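PDB 3HXI: eukaryotic Translation Initiation 4E from Schistosoma mansoni, which binds the 7-methylguanosine cap at the 5' end of mRNA to help start translation, and recognises both m7G and m2,2,7G caps. Local coordinates for the 7-methyl-guanosine-5'-triphosphate-5'-guanosine site. Numbering follows the deposited sequence.

The 7-methyl-guanosine-5'-triphosphate-5'-guanosine site. Residues 21, 23, 27-29, 32, 61, 65, 74-76, 127, 129, 134, 138, 178. With GTG (7-methyl-guanosine-5'-triphosphate-5'-guanosine), chain B.
Arg178 hides more of the cap dinucleotide than any other residue here. Its side chain bends at chi3 and does two jobs. Along its edge, NE and NH2 both grip one gamma-phosphate oxygen; NE is 2.8 Å from GTG O2G, and the oxygen lies in the guanidinium plane. One face of the same group lies over N7B of the second guanine.

The methylated guanine sits in the cap-binding slot of the eIF4E family, between two indoles. Trp29, with CG anti to its backbone N (chi1 -176°), spreads both of its rings under the purine, tilted by about 6°. From the opposite side Trp75 stacks through its six-membered ring on both rings of the purine. Phe21 backs the far face of Trp29. A cationic 7-methylguanine should strengthen this sandwich. The rim of Trp138 meets the methyl carbon, CZ2 lying 3.8 Å from GTG C7X.

The base edge is read by Trp75 and Glu76. The backbone N of Trp75 donates to the carbonyl GTG O6A at 2.8 Å. Glu76 folds at chi2 and accepts a hydrogen bond from GTG N1A on the syn lone pair of OE1, nearly straight (166° at H). Its OE2 accepts weakly from the amino group N2A.

Cationic groups hold the triphosphate. Lys134 NZ and Arg129 NE converge on beta-phosphate O1B, while Arg129 NH1 reaches O1A of the alpha-phosphate. Gln127 NE2 donates to GTG O2A of that phosphate at 3.2 Å.

The second guanine appears to be held by fewer polar contacts, with a weak bond from GTG N2B to Leu27 O; it meets the five-membered ring of Trp29 edge-to-face. Its ribose hydroxyl GTG O3E donates to Gly61 O at 3.1 Å, approaching from above the carbonyl plane.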
loop_
_atom_site.group_PDB
_atom_site.type_symbol
_atom_site.label_atom_id
_atom_site.label_comp_id
_atom_site.label_asym_id
_atom_site.label_seq_id
_atom_site.Cartn_x
_atom_site.Cartn_y
_atom_site.Cartn_z
ATOM N N PHE A 21 8.046 7.733 -6.329
ATOM C CA PHE A 21 7.496 8.681 -7.289
ATOM C C PHE A 21 8.101 10.060 -7.032
ATOM O O PHE A 21 7.893 10.639 -5.980
ATOM C CB PHE A 21 5.957 8.758 -7.180
ATOM C CG PHE A 21 5.358 9.787 -8.093
ATOM C CD1 PHE A 21 4.932 9.430 -9.365
ATOM C CD2 PHE A 21 5.277 11.118 -7.705
ATOM C CE1 PHE A 21 4.414 10.382 -10.231
ATOM C CE2 PHE A 21 4.750 12.075 -8.561
ATOM C CZ PHE A 21 4.340 11.708 -9.840
ATOM N N PHE A 23 8.303 13.836 -8.822
ATOM C CA PHE A 23 7.890 14.668 -9.948
ATOM C C PHE A 23 9.047 15.533 -10.433
ATOM O O PHE A 23 9.701 16.207 -9.643
ATOM C CB PHE A 23 6.699 15.577 -9.625
ATOM C CG PHE A 23 6.541 16.724 -10.601
ATOM C CD1 PHE A 23 5.986 16.509 -11.867
ATOM C CD2 PHE A 23 6.968 18.004 -10.268
ATOM C CE1 PHE A 23 5.856 17.549 -12.784
ATOM C CE2 PHE A 23 6.838 19.057 -11.177
ATOM C CZ PHE A 23 6.277 18.822 -12.441
ATOM N N LEU A 27 8.080 15.363 -17.436
ATOM C CA LEU A 27 8.044 13.902 -17.462
ATOM C C LEU A 27 6.592 13.450 -17.370
ATOM O O LEU A 27 5.796 14.071 -16.660
ATOM C CB LEU A 27 8.870 13.306 -16.316
ATOM C CG LEU A 27 10.397 13.423 -16.381
ATOM C CD1 LEU A 27 10.996 12.915 -15.081
ATOM C CD2 LEU A 27 10.965 12.654 -17.575
ATOM N N ASP A 28 6.244 12.390 -18.098
ATOM C CA ASP A 28 4.922 11.778 -17.963
ATOM C C ASP A 28 4.821 11.196 -16.555
ATOM O O ASP A 28 5.852 10.917 -15.926
ATOM C CB ASP A 28 4.715 10.676 -19.008
ATOM C CG ASP A 28 4.620 11.222 -20.438
ATOM O OD1 ASP A 28 4.403 12.435 -20.622
ATOM O OD2 ASP A 28 4.766 10.433 -21.376
ATOM N N TRP A 29 3.595 11.016 -16.069
ATOM C CA TRP A 29 3.380 10.489 -14.721
ATOM C C TRP A 29 4.186 9.200 -14.465
ATOM O O TRP A 29 4.892 9.090 -13.458
ATOM C CB TRP A 29 1.884 10.279 -14.426
ATOM C CG TRP A 29 1.638 9.826 -12.997
ATOM C CD1 TRP A 29 1.424 10.621 -11.904
ATOM C CD2 TRP A 29 1.595 8.474 -12.525
ATOM N NE1 TRP A 29 1.242 9.833 -10.768
ATOM C CE2 TRP A 29 1.353 8.517 -11.129
ATOM C CE3 TRP A 29 1.734 7.228 -13.148
ATOM C CZ2 TRP A 29 1.267 7.353 -10.346
ATOM C CZ3 TRP A 29 1.635 6.076 -12.375
ATOM C CH2 TRP A 29 1.404 6.149 -10.984
ATOM N N CYS A 32 7.936 9.304 -13.779
ATOM C CA CYS A 32 8.366 9.841 -12.491
ATOM C C CYS A 32 8.555 8.739 -11.454
ATOM O O CYS A 32 9.077 9.004 -10.367
ATOM C CB CYS A 32 7.373 10.874 -11.952
ATOM S SG CYS A 32 7.203 12.399 -12.930
ATOM N N GLY A 61 4.523 15.451 -1.866
ATOM C CA GLY A 61 4.346 15.092 -3.273
ATOM C C GLY A 61 5.282 14.014 -3.797
ATOM O O GLY A 61 5.178 13.640 -4.979
ATOM N N TYR A 65 5.579 3.542 -3.303
ATOM C CA TYR A 65 4.704 2.478 -3.825
ATOM C C TYR A 65 5.340 1.130 -3.541
ATOM O O TYR A 65 6.518 0.924 -3.883
ATOM C CB TYR A 65 4.541 2.618 -5.353
ATOM C CG TYR A 65 3.615 3.736 -5.817
ATOM C CD1 TYR A 65 2.328 3.439 -6.306
ATOM C CD2 TYR A 65 4.017 5.084 -5.764
ATOM C CE1 TYR A 65 1.465 4.453 -6.725
ATOM C CE2 TYR A 65 3.162 6.108 -6.185
ATOM C CZ TYR A 65 1.884 5.781 -6.667
ATOM O OH TYR A 65 1.001 6.773 -7.076
ATOM N N LYS A 74 0.646 1.113 -11.390
ATOM C CA LYS A 74 -0.127 2.095 -12.133
ATOM C C LYS A 74 -1.442 1.481 -12.577
ATOM O O LYS A 74 -1.558 0.252 -12.662
ATOM C CB LYS A 74 0.670 2.669 -13.326
ATOM C CG LYS A 74 1.011 1.679 -14.434
ATOM C CD LYS A 74 2.177 2.185 -15.321
ATOM C CE LYS A 74 1.729 3.160 -16.420
ATOM N NZ LYS A 74 2.640 3.112 -17.625
ATOM N N TRP A 75 -2.441 2.330 -12.831
ATOM C CA TRP A 75 -3.785 1.850 -13.119
ATOM C C TRP A 75 -3.763 0.950 -14.340
ATOM O O TRP A 75 -4.575 0.013 -14.461
ATOM C CB TRP A 75 -4.735 3.015 -13.408
ATOM C CG TRP A 75 -4.991 3.963 -12.252
ATOM C CD1 TRP A 75 -5.191 3.639 -10.938
ATOM C CD2 TRP A 75 -5.120 5.384 -12.341
ATOM N NE1 TRP A 75 -5.396 4.780 -10.192
ATOM C CE2 TRP A 75 -5.376 5.865 -11.032
ATOM C CE3 TRP A 75 -5.060 6.299 -13.400
ATOM C CZ2 TRP A 75 -5.559 7.213 -10.757
ATOM C CZ3 TRP A 75 -5.249 7.654 -13.125
ATOM C CH2 TRP A 75 -5.490 8.098 -11.814
ATOM N N GLU A 76 -2.830 1.246 -15.241
ATOM C CA GLU A 76 -2.778 0.598 -16.562
ATOM C C GLU A 76 -2.462 -0.911 -16.553
ATOM O O GLU A 76 -2.765 -1.615 -17.542
ATOM C CB GLU A 76 -1.847 1.381 -17.497
ATOM C CG GLU A 76 -2.419 2.750 -17.917
ATOM C CD GLU A 76 -2.373 3.830 -16.827
ATOM O OE1 GLU A 76 -1.549 3.757 -15.887
ATOM O OE2 GLU A 76 -3.190 4.769 -16.921
ATOM N N GLN A 127 1.380 8.681 0.287
ATOM C CA GLN A 127 1.387 9.972 -0.403
ATOM C C GLN A 127 1.374 11.112 0.619
ATOM O O GLN A 127 0.334 11.455 1.167
ATOM C CB GLN A 127 0.199 10.088 -1.359
ATOM C CG GLN A 127 0.193 9.003 -2.419
ATOM C CD GLN A 127 -1.031 9.074 -3.291
ATOM O OE1 GLN A 127 -2.157 8.922 -2.810
ATOM N NE2 GLN A 127 -0.823 9.325 -4.579
ATOM N N ARG A 129 1.138 14.792 1.721
ATOM C CA ARG A 129 0.563 15.999 1.156
ATOM C C ARG A 129 0.383 17.035 2.246
ATOM O O ARG A 129 0.091 16.695 3.392
ATOM C CB ARG A 129 -0.798 15.732 0.519
ATOM C CG ARG A 129 -0.826 14.723 -0.628
ATOM C CD ARG A 129 -0.151 15.267 -1.884
ATOM N NE ARG A 129 -0.253 14.293 -2.965
ATOM C CZ ARG A 129 0.580 13.275 -3.136
ATOM N NH1 ARG A 129 0.401 12.440 -4.156
ATOM N NH2 ARG A 129 1.602 13.106 -2.300
ATOM N N LYS A 134 -2.070 10.599 2.584
ATOM C CA LYS A 134 -2.957 9.501 2.245
ATOM C C LYS A 134 -2.152 8.209 2.202
ATOM O O LYS A 134 -1.027 8.191 1.697
ATOM C CB LYS A 134 -3.599 9.736 0.876
ATOM C CG LYS A 134 -4.515 10.968 0.805
ATOM C CD LYS A 134 -4.960 11.211 -0.612
ATOM C CE LYS A 134 -3.848 11.903 -1.446
ATOM N NZ LYS A 134 -4.414 12.492 -2.700
ATOM N N TRP A 138 -4.129 -1.002 -2.875
ATOM C CA TRP A 138 -4.731 -1.281 -4.172
ATOM C C TRP A 138 -5.071 -2.764 -4.260
ATOM O O TRP A 138 -4.234 -3.613 -3.912
ATOM C CB TRP A 138 -3.702 -0.939 -5.246
ATOM C CG TRP A 138 -3.521 0.542 -5.501
ATOM C CD1 TRP A 138 -3.632 1.578 -4.599
ATOM C CD2 TRP A 138 -3.174 1.134 -6.752
ATOM N NE1 TRP A 138 -3.364 2.780 -5.230
ATOM C CE2 TRP A 138 -3.095 2.532 -6.552
ATOM C CE3 TRP A 138 -2.910 0.610 -8.031
ATOM C CZ2 TRP A 138 -2.785 3.422 -7.595
ATOM C CZ3 TRP A 138 -2.609 1.486 -9.058
ATOM C CH2 TRP A 138 -2.527 2.884 -8.830
ATOM N N ARG A 178 -7.730 16.849 -9.191
ATOM C CA ARG A 178 -6.767 17.300 -8.194
ATOM C C ARG A 178 -7.346 18.545 -7.514
ATOM O O ARG A 178 -7.879 19.429 -8.181
ATOM C CB ARG A 178 -5.411 17.587 -8.847
ATOM C CG ARG A 178 -4.767 16.381 -9.544
ATOM C CD ARG A 178 -3.697 16.828 -10.540
ATOM N NE ARG A 178 -2.600 17.547 -9.883
ATOM C CZ ARG A 178 -1.740 18.352 -10.507
ATOM N NH1 ARG A 178 -1.841 18.564 -11.809
ATOM N NH2 ARG A 178 -0.776 18.962 -9.818
HETATM P PA GTG B . -2.475 11.722 -7.058
HETATM O O1A GTG B . -1.032 12.073 -6.812
HETATM O O2A GTG B . -3.075 10.422 -6.568
HETATM O O3A GTG B . -3.478 12.892 -6.607
HETATM P PB GTG B . -3.200 14.181 -5.717
HETATM O O1B GTG B . -2.567 13.813 -4.397
HETATM O O2B GTG B . -4.510 14.963 -5.729
HETATM O O3B GTG B . -2.177 14.980 -6.665
HETATM N N9A GTG B . -1.946 9.406 -11.861
HETATM C C8A GTG B . -2.017 8.888 -10.631
HETATM N N7A GTG B . -1.966 7.540 -10.725
HETATM C C7X GTG B . -2.015 6.631 -9.552
HETATM C C5A GTG B . -1.864 7.233 -12.020
HETATM C C6A GTG B . -1.779 5.999 -12.676
HETATM O O6A GTG B . -1.785 4.902 -12.071
HETATM N N1A GTG B . -1.706 6.008 -14.031
HETATM C C2A GTG B . -1.690 7.198 -14.713
HETATM N N2A GTG B . -1.611 7.234 -16.055
HETATM N N3A GTG B . -1.767 8.385 -14.072
HETATM C C4A GTG B . -1.846 8.408 -12.730
HETATM O O5D GTG B . -2.659 11.711 -8.631
HETATM C C5D GTG B . -2.335 12.882 -9.372
HETATM C C4D GTG B . -2.468 12.589 -10.849
HETATM O O4D GTG B . -1.462 11.655 -11.217
HETATM C C3D GTG B . -3.782 11.939 -11.234
HETATM O O3D GTG B . -4.817 12.909 -11.382
HETATM C C2D GTG B . -3.412 11.261 -12.531
HETATM O O2D GTG B . -3.433 12.216 -13.603
HETATM C C1D GTG B . -1.974 10.833 -12.265
HETATM P PG GTG B . -1.337 16.299 -6.297
HETATM O O1G GTG B . -1.180 16.510 -4.824
HETATM O O2G GTG B . -1.843 17.436 -7.167
HETATM O O5E GTG B . 0.088 15.863 -6.897
HETATM C C5E GTG B . 0.880 14.884 -6.227
HETATM C C4E GTG B . 2.209 14.724 -6.934
HETATM O O4E GTG B . 1.972 14.226 -8.254
HETATM C C3E GTG B . 2.946 16.039 -7.117
HETATM O O3E GTG B . 4.348 15.729 -7.168
HETATM C C2E GTG B . 2.520 16.524 -8.495
HETATM O O2E GTG B . 3.486 17.394 -9.108
HETATM C C1E GTG B . 2.416 15.193 -9.226
HETATM N N9B GTG B . 1.471 15.108 -10.358
HETATM C C8B GTG B . 0.093 15.370 -10.012
HETATM N N7B GTG B . -0.559 15.158 -11.301
HETATM C C5B GTG B . 0.391 14.782 -12.208
HETATM C C6B GTG B . 0.340 14.429 -13.638
HETATM O O6B GTG B . -0.783 14.453 -14.210
HETATM N N1B GTG B . 1.510 14.115 -14.264
HETATM C C2B GTG B . 2.716 14.104 -13.597
HETATM N N2B GTG B . 3.869 13.780 -14.233
HETATM N N3B GTG B . 2.828 14.415 -12.283
HETATM C C4B GTG B . 1.723 14.735 -11.579
HETATM O O HOH W 1 1.042 11.355 -8.272
HETATM O O HOH W 2 -4.268 9.957 -4.152
#